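Local coordinates for intracellular protease/amidase (Salmonella enterica subsp. enterica serovar Typhimurium, PDB 4K2H) that is of unknown function but belongs to the DJ-1/PfpI family, binds zinc between two chains and may act as a peptidase, at the zinc ion site and the interface of chains A and B. Residues are numbered along the deposited sequence; one frame, centred on the assembly and turned at random. Chains: chain A/B, Intracellular protease/amidase.

Contact 1: the zinc ion site. Residues chain A 16-18, 47-49; chain B 25, 29. With ZN (zinc ion), chain C.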
loop_
_atom_site.group_PDB
_atom_site.type_symbol
_atom_site.label_atom_id
_atom_site.label_comp_id
_atom_site.label_asym_id
_atom_site.label_seq_id
_atom_site.Cartn_x
_atom_site.Cartn_y
_atom_site.Cartn_z
ATOM N N GLU A 16 -5.362 5.365 6.830
ATOM C CA GLU A 16 -5.122 4.009 6.456
ATOM C C GLU A 16 -4.061 4.040 5.375
ATOM O O GLU A 16 -4.320 4.484 4.261
ATOM C CB GLU A 16 -6.407 3.336 5.949
ATOM C CG GLU A 16 -6.580 1.905 6.414
ATOM C CD GLU A 16 -5.273 1.128 6.386
ATOM O OE1 GLU A 16 -4.871 0.603 7.459
ATOM O OE2 GLU A 16 -4.627 1.084 5.303
ATOM N N GLU A 17 -2.854 3.566 5.712
ATOM C CA GLU A 17 -1.719 3.699 4.822
ATOM C C GLU A 17 -1.818 2.862 3.572
ATOM O O GLU A 17 -1.361 3.273 2.517
ATOM C CB GLU A 17 -0.406 3.445 5.540
ATOM C CG GLU A 17 -0.103 2.017 6.000
ATOM C CD GLU A 17 -1.081 1.452 6.996
ATOM O OE1 GLU A 17 -1.359 2.138 7.989
ATOM O OE2 GLU A 17 -1.583 0.311 6.750
ATOM N N ALA A 18 -2.395 1.679 3.687
ATOM C CA ALA A 18 -2.469 0.796 2.536
ATOM C C ALA A 18 -3.387 1.415 1.458
ATOM O O ALA A 18 -3.041 1.432 0.270
ATOM C CB ALA A 18 -2.930 -0.585 2.967
ATOM N N SER A 47 0.465 6.790 10.334
ATOM C CA SER A 47 -0.693 6.052 9.823
ATOM C C SER A 47 -1.359 5.159 10.873
ATOM O O SER A 47 -0.802 4.886 11.976
ATOM C CB SER A 47 -0.256 5.147 8.655
ATOM O OG SER A 47 0.346 3.923 9.141
ATOM N N TYR A 48 -2.527 4.638 10.498
ATOM C CA TYR A 48 -3.288 3.676 11.319
ATOM C C TYR A 48 -2.427 2.526 11.820
ATOM O O TYR A 48 -2.474 2.181 12.981
ATOM C CB TYR A 48 -4.446 3.114 10.483
ATOM C CG TYR A 48 -5.367 2.102 11.144
ATOM C CD1 TYR A 48 -5.594 2.083 12.530
ATOM C CD2 TYR A 48 -6.075 1.201 10.349
ATOM C CE1 TYR A 48 -6.471 1.163 13.098
ATOM C CE2 TYR A 48 -6.942 0.290 10.887
ATOM C CZ TYR A 48 -7.133 0.260 12.250
ATOM O OH TYR A 48 -8.005 -0.681 12.726
ATOM N N HIS A 49 -1.682 1.899 10.918
ATOM C CA HIS A 49 -0.773 0.808 11.279
ATOM C C HIS A 49 0.666 1.272 11.557
ATOM O O HIS A 49 1.617 0.552 11.305
ATOM C CB HIS A 49 -0.866 -0.322 10.247
ATOM C CG HIS A 49 -2.187 -1.031 10.293
ATOM N ND1 HIS A 49 -3.093 -1.000 9.259
ATOM C CD2 HIS A 49 -2.781 -1.736 11.288
ATOM C CE1 HIS A 49 -4.190 -1.629 9.621
ATOM N NE2 HIS A 49 -4.018 -2.109 10.835
ATOM N N ASP B 25 0.535 -3.888 6.291
ATOM C CA ASP B 25 -0.841 -3.640 6.752
ATOM C C ASP B 25 -1.549 -4.934 7.126
ATOM O O ASP B 25 -2.218 -5.002 8.152
ATOM C CB ASP B 25 -1.623 -2.874 5.658
ATOM C CG ASP B 25 -3.132 -2.913 5.852
ATOM O OD1 ASP B 25 -3.768 -3.943 5.515
ATOM O OD2 ASP B 25 -3.696 -1.913 6.327
ATOM N N ARG B 29 -2.774 -6.081 10.841
ATOM C CA ARG B 29 -4.188 -6.415 11.135
ATOM C C ARG B 29 -4.332 -7.725 11.929
ATOM O O ARG B 29 -5.256 -7.873 12.678
ATOM C CB ARG B 29 -5.026 -6.553 9.857
ATOM C CG ARG B 29 -5.404 -5.230 9.212
ATOM C CD ARG B 29 -6.105 -5.480 7.890
ATOM N NE ARG B 29 -6.130 -4.225 7.169
ATOM C CZ ARG B 29 -7.035 -3.279 7.361
ATOM N NH1 ARG B 29 -8.033 -3.465 8.202
ATOM N NH2 ARG B 29 -6.964 -2.153 6.675
HETATM ZN ZN ZN C . -3.135 -0.309 7.365
#

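Contact 2: the interface of chains A and B. Residues chain A 17, 21, 24, 51-54; chain B 17-18, 21, 51-54.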
loop_
_atom_site.group_PDB
_atom_site.type_symbol
_atom_site.label_atom_id
_atom_site.label_comp_id
_atom_site.label_asym_id
_atom_site.label_seq_id
_atom_site.Cartn_x
_atom_site.Cartn_y
_atom_site.Cartn_z
ATOM N N GLU A 17 -2.854 3.566 5.712
ATOM C CA GLU A 17 -1.719 3.699 4.822
ATOM C C GLU A 17 -1.818 2.862 3.572
ATOM O O GLU A 17 -1.361 3.273 2.517
ATOM C CB GLU A 17 -0.406 3.445 5.540
ATOM C CG GLU A 17 -0.103 2.017 6.000
ATOM C CD GLU A 17 -1.081 1.452 6.996
ATOM O OE1 GLU A 17 -1.359 2.138 7.989
ATOM O OE2 GLU A 17 -1.583 0.311 6.750
ATOM N N ILE A 21 -1.476 4.571 0.135
ATOM C CA ILE A 21 -0.242 4.283 -0.604
ATOM C C ILE A 21 -0.479 3.554 -1.932
ATOM O O ILE A 21 0.211 3.866 -2.904
ATOM C CB ILE A 21 0.808 3.524 0.238
ATOM C CG1 ILE A 21 1.440 4.415 1.318
ATOM C CG2 ILE A 21 1.900 2.957 -0.642
ATOM C CD1 ILE A 21 1.052 5.886 1.276
ATOM N N LEU A 24 -1.705 6.176 -4.340
ATOM C CA LEU A 24 -0.617 7.029 -4.722
ATOM C C LEU A 24 0.334 6.322 -5.695
ATOM O O LEU A 24 0.791 6.895 -6.678
ATOM C CB LEU A 24 0.100 7.466 -3.449
ATOM C CG LEU A 24 1.239 8.396 -3.689
ATOM C CD1 LEU A 24 1.300 9.352 -2.508
ATOM C CD2 LEU A 24 2.518 7.592 -3.914
ATOM N N ILE A 51 2.915 3.673 10.580
ATOM C CA ILE A 51 4.016 4.045 9.719
ATOM C C ILE A 51 4.088 5.541 9.645
ATOM O O ILE A 51 3.112 6.164 9.297
ATOM C CB ILE A 51 3.885 3.481 8.317
ATOM C CG1 ILE A 51 3.764 1.969 8.416
ATOM C CG2 ILE A 51 5.143 3.856 7.524
ATOM C CD1 ILE A 51 3.399 1.336 7.110
ATOM N N PRO A 52 5.235 6.110 10.046
ATOM C CA PRO A 52 5.331 7.541 9.925
ATOM C C PRO A 52 5.796 7.881 8.539
ATOM O O PRO A 52 6.728 7.247 8.025
ATOM C CB PRO A 52 6.390 7.944 10.959
ATOM C CG PRO A 52 6.680 6.702 11.763
ATOM C CD PRO A 52 6.313 5.553 10.882
ATOM N N MET A 53 5.150 8.881 7.966
ATOM C CA MET A 53 5.445 9.343 6.620
ATOM C C MET A 53 5.505 10.842 6.569
ATOM O O MET A 53 4.715 11.531 7.193
ATOM C CB MET A 53 4.367 8.945 5.651
ATOM C CG MET A 53 4.106 7.490 5.672
ATOM S SD MET A 53 3.052 6.953 4.279
ATOM C CE MET A 53 2.945 5.254 4.745
ATOM N N VAL A 54 6.399 11.348 5.753
ATOM C CA VAL A 54 6.476 12.770 5.561
ATOM C C VAL A 54 5.627 13.160 4.353
ATOM O O VAL A 54 6.004 12.866 3.228
ATOM C CB VAL A 54 7.935 13.194 5.350
ATOM C CG1 VAL A 54 8.018 14.694 5.188
ATOM C CG2 VAL A 54 8.800 12.695 6.504
ATOM N N GLU B 17 7.082 0.984 -2.134
ATOM C CA GLU B 17 6.276 1.160 -0.930
ATOM C C GLU B 17 4.952 0.425 -0.963
ATOM O O GLU B 17 4.494 -0.027 0.060
ATOM C CB GLU B 17 6.046 2.642 -0.647
ATOM C CG GLU B 17 5.124 3.416 -1.607
ATOM C CD GLU B 17 5.598 3.474 -3.024
ATOM O OE1 GLU B 17 6.747 3.911 -3.277
ATOM O OE2 GLU B 17 4.777 3.063 -3.901
ATOM N N ALA B 18 4.353 0.243 -2.125
ATOM C CA ALA B 18 3.032 -0.417 -2.166
ATOM C C ALA B 18 3.086 -1.875 -1.737
ATOM O O ALA B 18 2.246 -2.359 -1.015
ATOM C CB ALA B 18 2.416 -0.275 -3.544
ATOM N N ILE B 21 4.001 -1.921 2.069
ATOM C CA ILE B 21 2.964 -1.383 2.954
ATOM C C ILE B 21 1.745 -2.281 3.038
ATOM O O ILE B 21 1.202 -2.502 4.127
ATOM C CB ILE B 21 2.596 0.086 2.577
ATOM C CG1 ILE B 21 3.389 1.041 3.455
ATOM C CG2 ILE B 21 1.135 0.415 2.799
ATOM C CD1 ILE B 21 4.865 0.743 3.423
ATOM N N ILE B 51 8.091 8.590 -1.231
ATOM C CA ILE B 51 7.536 8.773 0.098
ATOM C C ILE B 51 8.615 8.502 1.124
ATOM O O ILE B 51 9.072 7.382 1.226
ATOM C CB ILE B 51 6.374 7.827 0.375
ATOM C CG1 ILE B 51 5.334 7.989 -0.710
ATOM C CG2 ILE B 51 5.790 8.160 1.737
ATOM C CD1 ILE B 51 4.062 7.225 -0.449
ATOM N N PRO B 52 9.024 9.534 1.874
ATOM C CA PRO B 52 9.913 9.317 3.023
ATOM C C PRO B 52 9.154 8.692 4.178
ATOM O O PRO B 52 8.091 9.167 4.508
ATOM C CB PRO B 52 10.403 10.723 3.377
ATOM C CG PRO B 52 9.876 11.655 2.277
ATOM C CD PRO B 52 8.684 10.952 1.694
ATOM N N MET B 53 9.688 7.617 4.759
ATOM C CA MET B 53 9.067 6.921 5.875
ATOM C C MET B 53 10.097 6.696 6.945
ATOM O O MET B 53 11.287 6.712 6.662
ATOM C CB MET B 53 8.551 5.532 5.444
ATOM C CG MET B 53 7.556 5.555 4.321
ATOM S SD MET B 53 6.691 4.040 3.975
ATOM C CE MET B 53 5.901 4.551 2.434
ATOM N N VAL B 54 9.650 6.436 8.171
ATOM C CA VAL B 54 10.573 6.143 9.260
ATOM C C VAL B 54 10.412 4.721 9.690
ATOM O O VAL B 54 9.364 4.327 10.166
ATOM C CB VAL B 54 10.363 7.062 10.485
ATOM C CG1 VAL B 54 11.267 6.643 11.634
ATOM C CG2 VAL B 54 10.623 8.510 10.109
#

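Contact 3: the interface of chains A and B. Residues chain A 22, 25, 29, 159-160, 184-186; chain B 22, 155-160.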
loop_
_atom_site.group_PDB
_atom_site.type_symbol
_atom_site.label_atom_id
_atom_site.label_comp_id
_atom_site.label_asym_id
_atom_site.label_seq_id
_atom_site.Cartn_x
_atom_site.Cartn_y
_atom_site.Cartn_z
ATOM N N VAL A 22 -1.423 2.605 -1.988
ATOM C CA VAL A 22 -1.697 1.919 -3.265
ATOM C C VAL A 22 -2.220 2.958 -4.261
ATOM O O VAL A 22 -1.763 2.993 -5.402
ATOM C CB VAL A 22 -2.633 0.702 -3.132
ATOM C CG1 VAL A 22 -2.965 0.089 -4.497
ATOM C CG2 VAL A 22 -1.997 -0.382 -2.288
ATOM N N ASP A 25 0.651 5.079 -5.411
ATOM C CA ASP A 25 1.524 4.308 -6.301
ATOM C C ASP A 25 0.916 4.215 -7.720
ATOM O O ASP A 25 1.592 4.435 -8.730
ATOM C CB ASP A 25 1.786 2.922 -5.685
ATOM C CG ASP A 25 2.304 1.921 -6.663
ATOM O OD1 ASP A 25 3.500 1.634 -6.582
ATOM O OD2 ASP A 25 1.536 1.349 -7.498
ATOM N N ARG A 29 2.534 5.827 -11.046
ATOM C CA ARG A 29 2.994 4.971 -12.158
ATOM C C ARG A 29 2.533 5.543 -13.488
ATOM O O ARG A 29 3.241 5.446 -14.482
ATOM C CB ARG A 29 2.473 3.549 -12.050
ATOM C CG ARG A 29 3.318 2.635 -11.195
ATOM C CD ARG A 29 2.575 1.373 -10.882
ATOM N NE ARG A 29 3.108 0.759 -9.686
ATOM C CZ ARG A 29 4.179 -0.016 -9.654
ATOM N NH1 ARG A 29 4.832 -0.308 -10.762
ATOM N NH2 ARG A 29 4.593 -0.508 -8.482
ATOM N N VAL A 159 -8.972 -1.486 -3.476
ATOM C CA VAL A 159 -8.208 -0.269 -3.692
ATOM C C VAL A 159 -7.629 -0.154 -5.101
ATOM O O VAL A 159 -7.552 0.934 -5.643
ATOM C CB VAL A 159 -7.098 -0.116 -2.629
ATOM C CG1 VAL A 159 -5.980 -1.137 -2.837
ATOM C CG2 VAL A 159 -6.544 1.293 -2.647
ATOM N N PHE A 160 -7.235 -1.271 -5.709
ATOM C CA PHE A 160 -6.721 -1.224 -7.081
ATOM C C PHE A 160 -7.809 -0.743 -8.024
ATOM O O PHE A 160 -7.578 0.150 -8.849
ATOM C CB PHE A 160 -6.144 -2.578 -7.505
ATOM C CG PHE A 160 -4.799 -2.897 -6.868
ATOM C CD1 PHE A 160 -3.660 -2.177 -7.218
ATOM C CD2 PHE A 160 -4.674 -3.935 -5.935
ATOM C CE1 PHE A 160 -2.432 -2.462 -6.639
ATOM C CE2 PHE A 160 -3.445 -4.226 -5.357
ATOM C CZ PHE A 160 -2.318 -3.487 -5.704
ATOM N N ILE A 184 1.465 -4.611 -13.703
ATOM C CA ILE A 184 1.542 -5.056 -12.307
ATOM C C ILE A 184 0.693 -6.307 -12.044
ATOM O O ILE A 184 0.589 -6.765 -10.900
ATOM C CB ILE A 184 1.175 -3.926 -11.299
ATOM C CG1 ILE A 184 -0.237 -3.389 -11.531
ATOM C CG2 ILE A 184 2.185 -2.789 -11.405
ATOM C CD1 ILE A 184 -0.873 -2.754 -10.318
ATOM N N TYR A 185 0.087 -6.855 -13.105
ATOM C CA TYR A 185 -0.596 -8.138 -13.044
ATOM C C TYR A 185 -1.904 -8.043 -12.271
ATOM O O TYR A 185 -2.277 -8.956 -11.574
ATOM C CB TYR A 185 0.339 -9.215 -12.455
ATOM C CG TYR A 185 1.732 -9.205 -13.070
ATOM C CD1 TYR A 185 1.927 -9.575 -14.406
ATOM C CD2 TYR A 185 2.846 -8.822 -12.330
ATOM C CE1 TYR A 185 3.181 -9.564 -14.978
ATOM C CE2 TYR A 185 4.113 -8.800 -12.895
ATOM C CZ TYR A 185 4.274 -9.176 -14.215
ATOM O OH TYR A 185 5.526 -9.180 -14.787
ATOM N N TYR A 186 -2.593 -6.918 -12.400
ATOM C CA TYR A 186 -3.930 -6.779 -11.841
ATOM C C TYR A 186 -5.002 -6.820 -12.939
ATOM O O TYR A 186 -5.032 -5.947 -13.777
ATOM C CB TYR A 186 -4.073 -5.472 -11.064
ATOM C CG TYR A 186 -5.392 -5.406 -10.351
ATOM C CD1 TYR A 186 -5.605 -6.123 -9.173
ATOM C CD2 TYR A 186 -6.444 -4.676 -10.865
ATOM C CE1 TYR A 186 -6.835 -6.086 -8.524
ATOM C CE2 TYR A 186 -7.661 -4.625 -10.215
ATOM C CZ TYR A 186 -7.853 -5.339 -9.057
ATOM O OH TYR A 186 -9.063 -5.288 -8.419
ATOM N N VAL B 22 1.326 -2.852 1.921
ATOM C CA VAL B 22 0.166 -3.707 1.964
ATOM C C VAL B 22 0.503 -4.936 2.782
ATOM O O VAL B 22 -0.291 -5.372 3.584
ATOM C CB VAL B 22 -0.302 -4.126 0.567
ATOM C CG1 VAL B 22 -1.487 -5.068 0.689
ATOM C CG2 VAL B 22 -0.688 -2.895 -0.268
ATOM N N GLY B 155 4.220 -9.943 -8.170
ATOM C CA GLY B 155 4.234 -8.488 -8.351
ATOM C C GLY B 155 3.143 -7.817 -7.548
ATOM O O GLY B 155 2.349 -8.471 -6.895
ATOM N N LEU B 156 3.099 -6.498 -7.608
ATOM C CA LEU B 156 2.169 -5.732 -6.791
ATOM C C LEU B 156 0.708 -6.167 -6.966
ATOM O O LEU B 156 -0.041 -6.251 -5.989
ATOM C CB LEU B 156 2.324 -4.248 -7.087
ATOM C CG LEU B 156 1.364 -3.358 -6.303
ATOM C CD1 LEU B 156 1.703 -3.382 -4.807
ATOM C CD2 LEU B 156 1.424 -1.962 -6.870
ATOM N N GLY B 157 0.292 -6.479 -8.180
ATOM C CA GLY B 157 -1.116 -6.899 -8.404
ATOM C C GLY B 157 -1.515 -8.100 -7.561
ATOM O O GLY B 157 -2.671 -8.283 -7.265
ATOM N N HIS B 158 -0.540 -8.921 -7.183
ATOM C CA HIS B 158 -0.774 -10.116 -6.352
ATOM C C HIS B 158 -0.349 -9.992 -4.872
ATOM O O HIS B 158 -0.154 -11.017 -4.185
ATOM C CB HIS B 158 -0.007 -11.298 -6.974
ATOM C CG HIS B 158 -0.469 -11.658 -8.339
ATOM N ND1 HIS B 158 -1.739 -12.117 -8.586
ATOM C CD2 HIS B 158 0.175 -11.670 -9.525
ATOM C CE1 HIS B 158 -1.867 -12.381 -9.870
ATOM N NE2 HIS B 158 -0.720 -12.115 -10.462
ATOM N N VAL B 159 -0.249 -8.767 -4.357
ATOM C CA VAL B 159 0.314 -8.539 -3.011
ATOM C C VAL B 159 -0.588 -9.086 -1.892
ATOM O O VAL B 159 -0.102 -9.633 -0.873
ATOM C CB VAL B 159 0.639 -7.043 -2.793
ATOM C CG1 VAL B 159 -0.621 -6.174 -2.723
ATOM C CG2 VAL B 159 1.501 -6.841 -1.558
ATOM N N PHE B 160 -1.901 -8.996 -2.096
ATOM C CA PHE B 160 -2.812 -9.571 -1.136
ATOM C C PHE B 160 -2.622 -11.091 -1.045
ATOM O O PHE B 160 -2.518 -11.631 0.063
ATOM C CB PHE B 160 -4.269 -9.192 -1.429
ATOM C CG PHE B 160 -4.566 -7.740 -1.242
ATOM C CD1 PHE B 160 -4.616 -7.195 0.035
ATOM C CD2 PHE B 160 -4.804 -6.908 -2.331
ATOM C CE1 PHE B 160 -4.889 -5.857 0.232
ATOM C CE2 PHE B 160 -5.089 -5.563 -2.136
ATOM C CZ PHE B 160 -5.118 -5.032 -0.856
HETATM O O HOH W 1 -4.079 -9.814 -9.312
#

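Contact 4: the interface of chains A and B. Residues chain A 24-25, 29; chain B 16-18, 49.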
loop_
_atom_site.group_PDB
_atom_site.type_symbol
_atom_site.label_atom_id
_atom_site.label_comp_id
_atom_site.label_asym_id
_atom_site.label_seq_id
_atom_site.Cartn_x
_atom_site.Cartn_y
_atom_site.Cartn_z
ATOM N N LEU A 24 -1.705 6.176 -4.340
ATOM C CA LEU A 24 -0.617 7.029 -4.722
ATOM C C LEU A 24 0.334 6.322 -5.695
ATOM O O LEU A 24 0.791 6.895 -6.678
ATOM C CB LEU A 24 0.100 7.466 -3.449
ATOM C CG LEU A 24 1.239 8.396 -3.689
ATOM C CD1 LEU A 24 1.300 9.352 -2.508
ATOM C CD2 LEU A 24 2.518 7.592 -3.914
ATOM N N ASP A 25 0.651 5.079 -5.411
ATOM C CA ASP A 25 1.524 4.308 -6.301
ATOM C C ASP A 25 0.916 4.215 -7.720
ATOM O O ASP A 25 1.592 4.435 -8.730
ATOM C CB ASP A 25 1.786 2.922 -5.685
ATOM C CG ASP A 25 2.304 1.921 -6.663
ATOM O OD1 ASP A 25 3.500 1.634 -6.582
ATOM O OD2 ASP A 25 1.536 1.349 -7.498
ATOM N N ARG A 29 2.534 5.827 -11.046
ATOM C CA ARG A 29 2.994 4.971 -12.158
ATOM C C ARG A 29 2.533 5.543 -13.488
ATOM O O ARG A 29 3.241 5.446 -14.482
ATOM C CB ARG A 29 2.473 3.549 -12.050
ATOM C CG ARG A 29 3.318 2.635 -11.195
ATOM C CD ARG A 29 2.575 1.373 -10.882
ATOM N NE ARG A 29 3.108 0.759 -9.686
ATOM C CZ ARG A 29 4.179 -0.016 -9.654
ATOM N NH1 ARG A 29 4.832 -0.308 -10.762
ATOM N NH2 ARG A 29 4.593 -0.508 -8.482
ATOM N N GLU B 16 9.832 -0.404 -3.177
ATOM C CA GLU B 16 8.494 -0.256 -3.660
ATOM C C GLU B 16 7.617 -0.193 -2.433
ATOM O O GLU B 16 7.474 -1.168 -1.729
ATOM C CB GLU B 16 8.116 -1.452 -4.534
ATOM C CG GLU B 16 7.405 -1.039 -5.780
ATOM C CD GLU B 16 6.371 0.014 -5.479
ATOM O OE1 GLU B 16 6.598 1.155 -5.892
ATOM O OE2 GLU B 16 5.376 -0.306 -4.792
ATOM N N GLU B 17 7.082 0.984 -2.134
ATOM C CA GLU B 17 6.276 1.160 -0.930
ATOM C C GLU B 17 4.952 0.425 -0.963
ATOM O O GLU B 17 4.494 -0.027 0.060
ATOM C CB GLU B 17 6.046 2.642 -0.647
ATOM C CG GLU B 17 5.124 3.416 -1.607
ATOM C CD GLU B 17 5.598 3.474 -3.024
ATOM O OE1 GLU B 17 6.747 3.911 -3.277
ATOM O OE2 GLU B 17 4.777 3.063 -3.901
ATOM N N ALA B 18 4.353 0.243 -2.125
ATOM C CA ALA B 18 3.032 -0.417 -2.166
ATOM C C ALA B 18 3.086 -1.875 -1.737
ATOM O O ALA B 18 2.246 -2.359 -1.015
ATOM C CB ALA B 18 2.416 -0.275 -3.544
ATOM N N HIS B 49 8.412 5.622 -5.217
ATOM C CA HIS B 49 7.557 6.735 -5.527
ATOM C C HIS B 49 7.630 7.872 -4.475
ATOM O O HIS B 49 6.635 8.518 -4.200
ATOM C CB HIS B 49 6.146 6.202 -5.770
ATOM C CG HIS B 49 6.056 5.323 -6.992
ATOM N ND1 HIS B 49 5.676 3.998 -6.942
ATOM C CD2 HIS B 49 6.349 5.581 -8.288
ATOM C CE1 HIS B 49 5.718 3.486 -8.157
ATOM N NE2 HIS B 49 6.110 4.429 -8.997
#

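Contact 1: the zinc ion site
A:Glu16, A:Glu17, A:His49 and, from chain B, B:Asp25 bind the zinc ion in a near-tetrahedral shell. A:Glu17 OE2 approaches to 1.8 Å from ZN, while the carboxylate oxygen A:Glu16 OE1 and the imidazole nitrogen A:His49 ND1 each bind ZN at 2.0 Å. B:Asp25 OD2 also binds ZN at 2.0 Å. Hard carboxylate oxygens and a borderline imidazole nitrogen are typical zinc donors, and the three acids probably lower their mutual repulsion by sharing the cation. The widest angle, 129°, lies between the two glutamate oxygens. A:Glu16 and B:Asp25 cross at about a right angle, with their carboxylate planes 88° apart.

The second shell fixes these groups. A:Glu17 has CG in the crowded position between N and the carbonyl carbon (chi1 69°) and bends at chi2. A:Glu17 OE1 accepts A:Ser47 OG at 2.7 Å on its anti lone pair and the backbone A:His49 N from above its plane. A:Glu16 OE2 takes A:Ala18 N at 2.8 Å on its syn lone pair. From chain B, B:Arg29 NE lies 2.9 Å from B:Asp25 OD1 in a nearly straight bond, and the guanidinium also reaches tip to tip toward A:Glu16. The A:His49 ring lies between A:Tyr48 and the B:Asp25 backbone carbonyl oxygen.

The site sits at the start of helix 17-29 of chain A, beside the loop holding A:His49, and meets the same helix of chain B near its end.

Contact 2: the interface of chains A and B
Helix 17-29 and the short strand 52-54 of each chain pack against their copies across a two-fold axis. A:Ile21 shows how the helices mesh. A:Ile21 CB lies 4.0 Å from B:Ile21 CG2, so the two isoleucines meet close to their branch points. A:Ile21 CG2, anti to the backbone N, presses 3.4 Å from the aliphatic B:Glu17 CG and also touches B:Ala18 CA, where a small side chain probably eases the approach. CG1 stands beside the backbone N (chi1 -72°) and carries CD1, nearly eclipsed with CA (chi2 -6°), to the tip of B:Ile51, with 3.7 Å between A:Ile21 CD1 and B:Ile51 CD1. A:Leu24 CD2 meets that same tip.

Alongside, the strands pair antiparallel about A:Met53 and B:Met53. A:Val54 N donates to B:Pro52 O at 3.0 Å, and B:Val54 N returns the bond to A:Pro52 O at the same 3.0 Å; both donors stand above the carbonyl plane. Proline, lacking an N-H, still offers its carbonyl, and its ring crosses the partner valine at about a right angle. The extended, flexible methionines bring A:Met53 CE within 3.8 Å of B:Met53 CE and lay sulfur against isoleucine CG2. This apolar seam closed by a short two-chain sheet probably holds the dimer together.

Contact 3: the interface of chains A and B
Backbone hydrogen bonding ties the C-terminal segment of chain A to the 3-10 turn 156-158 of chain B. B:Gly157 N donates to the carbonyl oxygen A:Ile184 O over 2.8 Å, in the carbonyl plane though bent at the hydrogen (129°). Glycine leaves no side chain between the two backbones here. A water adds a second link, 3.0 Å from A:Tyr185 O and 2.9 Å from B:Gly157 O.

Apolar contacts build the core. B:Leu156, its CG anti to the backbone N (chi1 179°), reaches across to A:Phe160: B:Leu156 CG is 3.7 Å from A:Phe160 CZ, and its CD2 lies at the ring edge, in plane. The A:Phe160 and B:Phe160 rings meet tip to tip, with A:Phe160 CE2 3.9 Å from B:Phe160 CE2. Behind, A:Val22 CG1 lies over one face of the A:Phe160 ring, and A:Val22 CG2 abuts B:Val22 CG2 at a tight 3.5 Å. Branched valines pack the helix crossing closely. A:Tyr185 sets its CB near the B:His158 imidazole, while its carbonyl oxygen lies above one face of that ring.

Among charged groups, A:Arg29 NE forms a nearly straight hydrogen bond, also a salt bridge, of 2.8 Å with A:Asp25 OD2. B:Leu156 CD2 touches this pair tip to tip at the aspartate, and A:Ile184 CG2 covers a face of the guanidinium.

The patch probably strengthens the dimer and may also shield the A:Asp25 and A:Arg29 pair, whose counterpart in chain B lies at the zinc.

Contact 4: the interface of chains A and B
Charged and metal-binding groups dominate this small patch, where no direct hydrogen bond crosses between the chains. The carboxylate oxygen A:Asp25 OD1 points into a cluster of potential metal ligands of chain B, lying 3.2 Å from B:Glu16 OE1 and 3.2 Å from B:His49 ND1, with B:Glu17 OE2 3.3 Å away. These are the four side chains of contact 1 with the chains exchanged, so their clustering suits a shared zinc ion; without a cation, such close carboxylates would likely repel or take up a proton. The planes of A:Asp25 and B:Glu16 stand 73° apart. A:Arg29, extended from CG to NE and already bridged to A:Asp25, also reaches tip to tip toward B:Glu16, a loose salt bridge with 3.7 Å between A:Arg29 NH2 and B:Glu16 OE1.

Hydrogen bonds within chain B hold its metal-binding side chains in place. B:His49 N donates 3.1 Å to B:Glu17 OE1 on the syn lone pair, and B:Ala18 N meets B:Glu16 OE2 from above the carboxylate plane at 2.9 Å.

Packing is light: B:Ala18 CB, small enough to let the acid in, touches A:Asp25 CG, and B:His49 CE1 lies over the guanidinium of A:Arg29 near its rim.

The site joins the C-terminal part of helix 17-29 in chain A to the start of that helix, and the loop of B:His49, in chain B.

Helix 17-29 runs through all four contacts. Contact 2 lies about 10 Å from contact 1, measured between centres of C-alpha atoms, and about 9 Å from contact 4; A:Glu17 joins it to the first, and A:Leu24, B:Glu17 and B:Ala18 to the second. Contact 3 is about 9 Å from contact 4, sharing A:Asp25 and A:Arg29, yet about 15 Å from contact 2. Contacts 1 and 4, about 15 Å apart, bring together the same kinds of side chain with chains exchanged. Metal binding and pairing of the chains therefore appear coupled, since the zinc in contact 1 is bound by side chains of both chains.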